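Local coordinates for protein putative phosphohistidine phosphatase SixA (Agrobacterium tumefaciens, PDB 2RFL) that probably removes phosphate from phosphohistidine or from phosphate esters, as a putative SixA-type member of the histidine phosphatase superfamily, at residues 6-18 with 138-150. Residues are numbered along the deposited sequence; the frame is centred on the assembly and turned at random.
Sequences SFPTRVYLLRHAK and SGFPTSGLAVLDQ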
ATOM      1  N   SER A   6       1.485 -21.541   4.135  1.00 54.43           N
ATOM      2  CA  SER A   6       2.029 -20.185   4.453  1.00 53.87           C
ATOM      3  C   SER A   6       1.487 -19.100   3.509  1.00 52.39           C
ATOM      4  O   SER A   6       2.070 -18.866   2.461  1.00 52.12           O
ATOM      5  CB  SER A   6       3.570 -20.229   4.402  1.00 55.40           C
ATOM      6  OG  SER A   6       4.093 -20.894   3.234  1.00 57.61           O
ATOM      7  N   PHE A   7       0.375 -18.458   3.877  1.00 50.50           N
ATOM      8  CA  PHE A   7      -0.354 -17.522   3.006  1.00 49.19           C
ATOM      9  C   PHE A   7      -0.797 -16.282   3.777  1.00 47.23           C
ATOM     10  O   PHE A   7      -1.377 -16.425   4.848  1.00 46.59           O
ATOM     11  CB  PHE A   7      -1.635 -18.189   2.467  1.00 50.49           C
ATOM     12  CG  PHE A   7      -1.515 -18.794   1.082  1.00 51.45           C
ATOM     13  CD1 PHE A   7      -0.354 -19.417   0.658  1.00 54.02           C
ATOM     14  CD2 PHE A   7      -2.612 -18.793   0.236  1.00 52.97           C
ATOM     15  CE1 PHE A   7      -0.271 -19.985  -0.608  1.00 55.69           C
ATOM     16  CE2 PHE A   7      -2.546 -19.349  -1.020  1.00 54.22           C
ATOM     17  CZ  PHE A   7      -1.367 -19.944  -1.448  1.00 55.94           C
ATOM     18  N   PRO A   8      -0.604 -15.067   3.222  1.00 45.75           N
ATOM     19  CA  PRO A   8      -0.118 -14.622   1.891  1.00 45.26           C
ATOM     20  C   PRO A   8       1.331 -14.959   1.523  1.00 44.16           C
ATOM     21  O   PRO A   8       2.194 -15.050   2.383  1.00 43.23           O
ATOM     22  CB  PRO A   8      -0.312 -13.081   1.939  1.00 44.83           C
ATOM     23  CG  PRO A   8      -1.403 -12.879   3.043  1.00 44.99           C
ATOM     24  CD  PRO A   8      -0.981 -13.903   4.057  1.00 45.54           C
ATOM     25  N   THR A   9       1.585 -15.114   0.235  1.00 44.01           N
ATOM     26  CA  THR A   9       2.945 -15.318  -0.248  1.00 43.89           C
ATOM     27  C   THR A   9       3.522 -14.051  -0.917  1.00 43.76           C
ATOM     28  O   THR A   9       4.725 -13.936  -1.132  1.00 43.43           O
ATOM     29  CB  THR A   9       3.066 -16.648  -1.070  1.00 43.97           C
ATOM     30  OG1 THR A   9       2.708 -16.475  -2.440  1.00 43.35           O
ATOM     31  CG2 THR A   9       2.168 -17.685  -0.485  1.00 43.81           C
ATOM     32  N   ARG A  10       2.644 -13.095  -1.212  1.00 43.61           N
ATOM     33  CA  ARG A  10       3.046 -11.774  -1.708  1.00 43.50           C
ATOM     34  C   ARG A  10       2.266 -10.650  -1.026  1.00 42.37           C
ATOM     35  O   ARG A  10       1.032 -10.664  -1.028  1.00 42.05           O
ATOM     36  CB  ARG A  10       2.893 -11.649  -3.235  1.00 44.05           C
ATOM     37  CG  ARG A  10       3.463 -10.318  -3.776  1.00 45.70           C
ATOM     38  CD  ARG A  10       3.890 -10.378  -5.229  1.00 49.11           C
ATOM     39  NE  ARG A  10       5.121 -11.136  -5.419  1.00 52.55           N
ATOM     40  CZ  ARG A  10       5.786 -11.194  -6.567  1.00 53.90           C
ATOM     41  NH1 ARG A  10       5.345 -10.520  -7.616  1.00 58.15           N
ATOM     42  NH2 ARG A  10       6.899 -11.901  -6.664  1.00 53.48           N
ATOM     43  N   VAL A  11       3.015  -9.692  -0.470  1.00 40.80           N
ATOM     44  CA  VAL A  11       2.498  -8.477   0.163  1.00 39.16           C
ATOM     45  C   VAL A  11       2.812  -7.225  -0.657  1.00 37.40           C
ATOM     46  O   VAL A  11       3.965  -6.899  -0.914  1.00 36.53           O
ATOM     47  CB  VAL A  11       3.094  -8.270   1.585  1.00 39.24           C
ATOM     48  CG1 VAL A  11       2.891  -6.854   2.102  1.00 37.30           C
ATOM     49  CG2 VAL A  11       2.471  -9.222   2.559  1.00 42.94           C
ATOM     50  N   TYR A  12       1.771  -6.512  -1.041  1.00 35.51           N
ATOM     51  CA  TYR A  12       1.936  -5.186  -1.619  1.00 33.62           C
ATOM     52  C   TYR A  12       1.570  -4.154  -0.578  1.00 32.10           C
ATOM     53  O   TYR A  12       0.525  -4.287   0.105  1.00 31.16           O
ATOM     54  CB  TYR A  12       1.049  -5.008  -2.835  1.00 33.66           C
ATOM     55  CG  TYR A  12       1.222  -6.050  -3.939  1.00 34.68           C
ATOM     56  CD1 TYR A  12       0.284  -7.074  -4.106  1.00 31.79           C
ATOM     57  CD2 TYR A  12       2.308  -5.967  -4.859  1.00 33.30           C
ATOM     58  CE1 TYR A  12       0.433  -8.014  -5.135  1.00 35.43           C
ATOM     59  CE2 TYR A  12       2.457  -6.895  -5.898  1.00 31.61           C
ATOM     60  CZ  TYR A  12       1.521  -7.916  -6.024  1.00 35.72           C
ATOM     61  OH  TYR A  12       1.654  -8.840  -7.042  1.00 36.09           O
ATOM     62  N   LEU A  13       2.447  -3.155  -0.452  1.00 30.41           N
ATOM     63  CA  LEU A  13       2.284  -2.012   0.445  1.00 29.81           C
ATOM     64  C   LEU A  13       2.298  -0.678  -0.278  1.00 30.23           C
ATOM     65  O   LEU A  13       3.376  -0.200  -0.720  1.00 29.49           O
ATOM     66  CB  LEU A  13       3.429  -1.973   1.469  1.00 30.69           C
ATOM     67  CG  LEU A  13       3.741  -3.104   2.434  1.00 28.37           C
ATOM     68  CD1 LEU A  13       4.951  -2.676   3.217  1.00 29.59           C
ATOM     69  CD2 LEU A  13       2.592  -3.318   3.341  1.00 31.07           C
ATOM     70  N   LEU A  14       1.115  -0.063  -0.323  1.00 29.86           N
ATOM     71  CA  LEU A  14       0.812   1.128  -1.104  1.00 30.24           C
ATOM     72  C   LEU A  14       0.444   2.326  -0.217  1.00 30.54           C
ATOM     73  O   LEU A  14      -0.567   2.333   0.504  1.00 30.36           O
ATOM     74  CB  LEU A  14      -0.333   0.845  -2.136  1.00 29.80           C
ATOM     75  CG  LEU A  14      -0.856   2.012  -3.025  1.00 28.47           C
ATOM     76  CD1 LEU A  14       0.230   2.649  -3.925  1.00 25.85           C
ATOM     77  CD2 LEU A  14      -2.092   1.658  -3.879  1.00 23.26           C
ATOM     78  N   ARG A  15       1.253   3.367  -0.290  1.00 32.01           N
ATOM     79  CA  ARG A  15       0.872   4.588   0.366  1.00 32.47           C
ATOM     80  C   ARG A  15      -0.052   5.332  -0.583  1.00 33.22           C
ATOM     81  O   ARG A  15       0.126   5.268  -1.794  1.00 31.91           O
ATOM     82  CB  ARG A  15       2.074   5.416   0.773  1.00 32.51           C
ATOM     83  CG  ARG A  15       1.663   6.637   1.605  1.00 32.65           C
ATOM     84  CD  ARG A  15       2.795   7.304   2.336  1.00 28.81           C
ATOM     85  NE  ARG A  15       2.332   8.576   2.839  1.00 24.97           N
ATOM     86  CZ  ARG A  15       3.097   9.660   2.926  1.00 27.56           C
ATOM     87  NH1 ARG A  15       4.387   9.598   2.599  1.00 27.33           N
ATOM     88  NH2 ARG A  15       2.583  10.807   3.356  1.00 23.94           N
ATOM     89  N   HIS A  16      -1.062   5.996  -0.017  1.00 34.36           N
ATOM     90  CA  HIS A  16      -2.029   6.748  -0.777  1.00 35.96           C
ATOM     91  C   HIS A  16      -1.264   7.840  -1.538  1.00 37.94           C
ATOM     92  O   HIS A  16      -0.157   8.234  -1.139  1.00 37.18           O
ATOM     93  CB  HIS A  16      -3.115   7.350   0.139  1.00 35.62           C
ATOM     94  CG  HIS A  16      -2.601   8.412   1.063  1.00 36.69           C
ATOM     95  ND1 HIS A  16      -2.355   9.708   0.651  1.00 36.08           N
ATOM     96  CD2 HIS A  16      -2.225   8.356   2.363  1.00 36.50           C
ATOM     97  CE1 HIS A  16      -1.864  10.404   1.660  1.00 34.02           C
ATOM     98  NE2 HIS A  16      -1.787   9.611   2.712  1.00 33.84           N
ATOM     99  N   ALA A  17      -1.848   8.282  -2.649  1.00 39.84           N
ATOM    100  CA  ALA A  17      -1.273   9.320  -3.481  1.00 41.70           C
ATOM    101  C   ALA A  17      -1.324  10.668  -2.756  1.00 43.29           C
ATOM    102  O   ALA A  17      -1.933  10.761  -1.666  1.00 42.42           O
ATOM    103  CB  ALA A  17      -2.010   9.372  -4.825  1.00 41.37           C
ATOM    104  N   LYS A  18      -0.679  11.686  -3.354  1.00 45.12           N
ATOM    105  CA  LYS A  18      -0.613  13.048  -2.792  1.00 46.95           C
ATOM    106  C   LYS A  18      -1.993  13.668  -2.607  1.00 48.27           C
ATOM    107  O   LYS A  18      -2.804  13.730  -3.545  1.00 48.10           O
ATOM    108  CB  LYS A  18       0.299  13.974  -3.627  1.00 47.22           C
ATOM    109  CG  LYS A  18       0.527  15.390  -3.020  1.00 47.87           C
ATOM    110  CD  LYS A  18       1.543  16.247  -3.766  1.00 45.27           C
ATOM    111  CE  LYS A  18       2.984  16.010  -3.291  1.00 48.31           C
ATOM    112  NZ  LYS A  18       3.199  15.910  -1.793  1.00 47.65           N
ATOM    113  N   SER A 138      14.787   8.838   2.175  1.00 59.52           N
ATOM    114  CA  SER A 138      13.843   9.851   2.643  1.00 58.75           C
ATOM    115  C   SER A 138      12.457   9.323   3.036  1.00 56.95           C
ATOM    116  O   SER A 138      11.491  10.082   3.094  1.00 56.97           O
ATOM    117  CB  SER A 138      13.739  10.984   1.621  1.00 59.35           C
ATOM    118  OG  SER A 138      13.572  10.466   0.322  1.00 58.11           O
ATOM    119  N   GLY A 139      12.356   8.031   3.324  1.00 54.86           N
ATOM    120  CA  GLY A 139      11.109   7.471   3.831  1.00 52.63           C
ATOM    121  C   GLY A 139      10.163   6.945   2.769  1.00 50.46           C
ATOM    122  O   GLY A 139      10.518   6.897   1.597  1.00 50.99           O
ATOM    123  N   PHE A 140       8.956   6.568   3.192  1.00 47.76           N
ATOM    124  CA  PHE A 140       7.973   5.858   2.355  1.00 44.76           C
ATOM    125  C   PHE A 140       7.024   6.885   1.694  1.00 44.00           C
ATOM    126  O   PHE A 140       6.106   7.420   2.353  1.00 43.62           O
ATOM    127  CB  PHE A 140       7.221   4.857   3.240  1.00 43.53           C
ATOM    128  CG  PHE A 140       6.510   3.768   2.505  1.00 40.00           C
ATOM    129  CD1 PHE A 140       5.604   4.051   1.482  1.00 38.52           C
ATOM    130  CD2 PHE A 140       6.701   2.439   2.879  1.00 37.69           C
ATOM    131  CE1 PHE A 140       4.907   3.046   0.804  1.00 35.24           C
ATOM    132  CE2 PHE A 140       6.016   1.414   2.216  1.00 37.24           C
ATOM    133  CZ  PHE A 140       5.105   1.738   1.158  1.00 36.69           C
ATOM    134  N   PRO A 141       7.263   7.185   0.398  1.00 42.70           N
ATOM    135  CA  PRO A 141       6.571   8.241  -0.332  1.00 41.99           C
ATOM    136  C   PRO A 141       5.096   7.920  -0.707  1.00 41.36           C
ATOM    137  O   PRO A 141       4.651   6.766  -0.595  1.00 39.75           O
ATOM    138  CB  PRO A 141       7.446   8.402  -1.592  1.00 42.76           C
ATOM    139  CG  PRO A 141       8.046   7.033  -1.825  1.00 41.84           C
ATOM    140  CD  PRO A 141       8.247   6.468  -0.451  1.00 42.83           C
ATOM    141  N   THR A 142       4.363   8.949  -1.140  1.00 41.05           N
ATOM    142  CA  THR A 142       2.980   8.798  -1.572  1.00 40.78           C
ATOM    143  C   THR A 142       2.881   8.044  -2.869  1.00 39.89           C
ATOM    144  O   THR A 142       3.618   8.310  -3.799  1.00 40.76           O
ATOM    145  CB  THR A 142       2.257  10.136  -1.801  1.00 41.51           C
ATOM    146  OG1 THR A 142       2.979  10.937  -2.756  1.00 40.55           O
ATOM    147  CG2 THR A 142       2.022  10.861  -0.481  1.00 41.38           C
ATOM    148  N   SER A 143       1.922   7.140  -2.943  1.00 38.82           N
ATOM    149  CA  SER A 143       1.821   6.141  -4.045  1.00 37.97           C
ATOM    150  C   SER A 143       3.076   5.317  -4.293  1.00 36.56           C
ATOM    151  O   SER A 143       3.281   4.855  -5.420  1.00 34.68           O
ATOM    152  CB  SER A 143       1.313   6.728  -5.354  1.00 38.14           C
ATOM    153  OG  SER A 143       0.874   5.633  -6.144  1.00 39.76           O
ATOM    154  N   GLY A 144       3.882   5.133  -3.224  1.00 35.62           N
ATOM    155  CA  GLY A 144       5.025   4.202  -3.202  1.00 35.08           C
ATOM    156  C   GLY A 144       4.519   2.781  -2.995  1.00 34.48           C
ATOM    157  O   GLY A 144       3.670   2.533  -2.152  1.00 34.27           O
ATOM    158  N   LEU A 145       5.002   1.848  -3.797  1.00 34.21           N
ATOM    159  CA  LEU A 145       4.575   0.440  -3.706  1.00 32.81           C
ATOM    160  C   LEU A 145       5.724  -0.548  -3.452  1.00 32.98           C
ATOM    161  O   LEU A 145       6.538  -0.822  -4.335  1.00 32.97           O
ATOM    162  CB  LEU A 145       3.818   0.030  -4.958  1.00 31.25           C
ATOM    163  CG  LEU A 145       3.466  -1.431  -5.222  1.00 29.64           C
ATOM    164  CD1 LEU A 145       2.237  -1.822  -4.373  1.00 24.71           C
ATOM    165  CD2 LEU A 145       3.229  -1.673  -6.746  1.00 23.88           C
ATOM    166  N   ALA A 146       5.744  -1.100  -2.241  1.00 33.19           N
ATOM    167  CA  ALA A 146       6.626  -2.165  -1.865  1.00 33.09           C
ATOM    168  C   ALA A 146       5.988  -3.476  -2.298  1.00 34.09           C
ATOM    169  O   ALA A 146       4.785  -3.693  -2.098  1.00 33.12           O
ATOM    170  CB  ALA A 146       6.780  -2.141  -0.425  1.00 33.49           C
ATOM    171  N   VAL A 147       6.794  -4.322  -2.937  1.00 35.62           N
ATOM    172  CA  VAL A 147       6.424  -5.688  -3.352  1.00 36.67           C
ATOM    173  C   VAL A 147       7.290  -6.682  -2.564  1.00 36.48           C
ATOM    174  O   VAL A 147       8.514  -6.704  -2.711  1.00 36.00           O
ATOM    175  CB  VAL A 147       6.641  -5.936  -4.883  1.00 37.49           C
ATOM    176  CG1 VAL A 147       6.097  -7.295  -5.317  1.00 35.69           C
ATOM    177  CG2 VAL A 147       6.007  -4.823  -5.712  1.00 41.35           C
ATOM    178  N   LEU A 148       6.643  -7.494  -1.735  1.00 35.68           N
ATOM    179  CA  LEU A 148       7.341  -8.362  -0.814  1.00 35.85           C
ATOM    180  C   LEU A 148       6.998  -9.828  -1.001  1.00 37.20           C
ATOM    181  O   LEU A 148       5.867 -10.164  -1.284  1.00 36.09           O
ATOM    182  CB  LEU A 148       7.080  -7.927   0.619  1.00 34.35           C
ATOM    183  CG  LEU A 148       7.532  -6.507   0.907  1.00 30.57           C
ATOM    184  CD1 LEU A 148       6.366  -5.643   1.409  1.00 27.18           C
ATOM    185  CD2 LEU A 148       8.603  -6.573   1.897  1.00 24.40           C
ATOM    186  N   ASP A 149       8.004 -10.681  -0.850  1.00 39.78           N
ATOM    187  CA  ASP A 149       7.846 -12.131  -0.942  1.00 42.82           C
ATOM    188  C   ASP A 149       8.490 -12.798   0.255  1.00 44.06           C
ATOM    189  O   ASP A 149       9.395 -12.228   0.909  1.00 42.77           O
ATOM    190  CB  ASP A 149       8.477 -12.706  -2.232  1.00 43.06           C
ATOM    191  CG  ASP A 149       7.550 -12.624  -3.452  1.00 45.62           C
ATOM    192  OD1 ASP A 149       6.448 -13.206  -3.447  1.00 47.02           O
ATOM    193  OD2 ASP A 149       7.940 -11.985  -4.450  1.00 48.62           O
ATOM    194  N   GLN A 150       7.990 -14.006   0.530  1.00 45.98           N
ATOM    195  CA  GLN A 150       8.585 -14.955   1.474  1.00 47.24           C
ATOM    196  C   GLN A 150       9.836 -15.648   0.910  1.00 48.02           C
ATOM    197  O   GLN A 150      10.943 -15.120   0.941  1.00 47.92           O
ATOM    198  CB  GLN A 150       7.564 -16.042   1.808  1.00 47.82           C
ATOM    199  CG  GLN A 150       6.293 -15.536   2.437  1.00 47.46           C
ATOM    200  CD  GLN A 150       5.373 -16.661   2.857  1.00 47.62           C
ATOM    201  OE1 GLN A 150       5.819 -17.755   3.224  1.00 48.90           O
ATOM    202  NE2 GLN A 150       4.087 -16.390   2.839  1.00 43.75           N
TER
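Strands 10-15 and 145-149 pair antiparallel inside the mixed sheet of the histidine phosphatase fold, and the RHA sequence at the end of the first meets the turn that leads into the second. Val11 pairs with Leu148 and Leu13 with Ala146, each through two backbone hydrogen bonds; Arg15 N then reaches Gly144 O at 3.2 Å. On one face of the sheet Leu13 CD1 lies 3.8 Å from Leu148 CD1, while Val11 CG1 approaches the same methyl. On the other, Tyr12 and Val147 run alongside each other in the same direction, with Tyr12 CE2 3.7 Å from Val147 CG1. Arg10 lays its CG over one face of the Tyr12 ring, and a bend at chi3 (-73°) turns the guanidinium toward Asp149 in a salt bridge. Arg10 NE donates to Asp149 OD1 at 3.2 Å, on the syn side of the carboxylate; the oxygen lies nearly in the guanidinium plane, but the nitrogen stands 30° out of the carboxylate plane.

As in the RHG-type motif of this superfamily, His16 follows the strand directly and is probably the residue phosphorylated in catalysis. His16 ND1 donates to Ala17 O at 2.6 Å, which would limit rotation of the imidazole, and its ring meets that of His115. Beside it the straight chain of Arg15 runs past Phe140, Pro141 and Thr142. Arg15 NH1 gives Phe140 O a hydrogen bond of 2.8 Å in the carbonyl plane, and Thr142 CG2 sits over the centre of one guanidinium face. Phe140 O also accepts from Asn116. The Phe140 ring presents its edge to Leu13 O, with Phe166 packed against it edge-to-face. In the type II turn from Pro141 to Gly144, Ser143 N donates to His16 O at 3.0 Å from above the carbonyl plane.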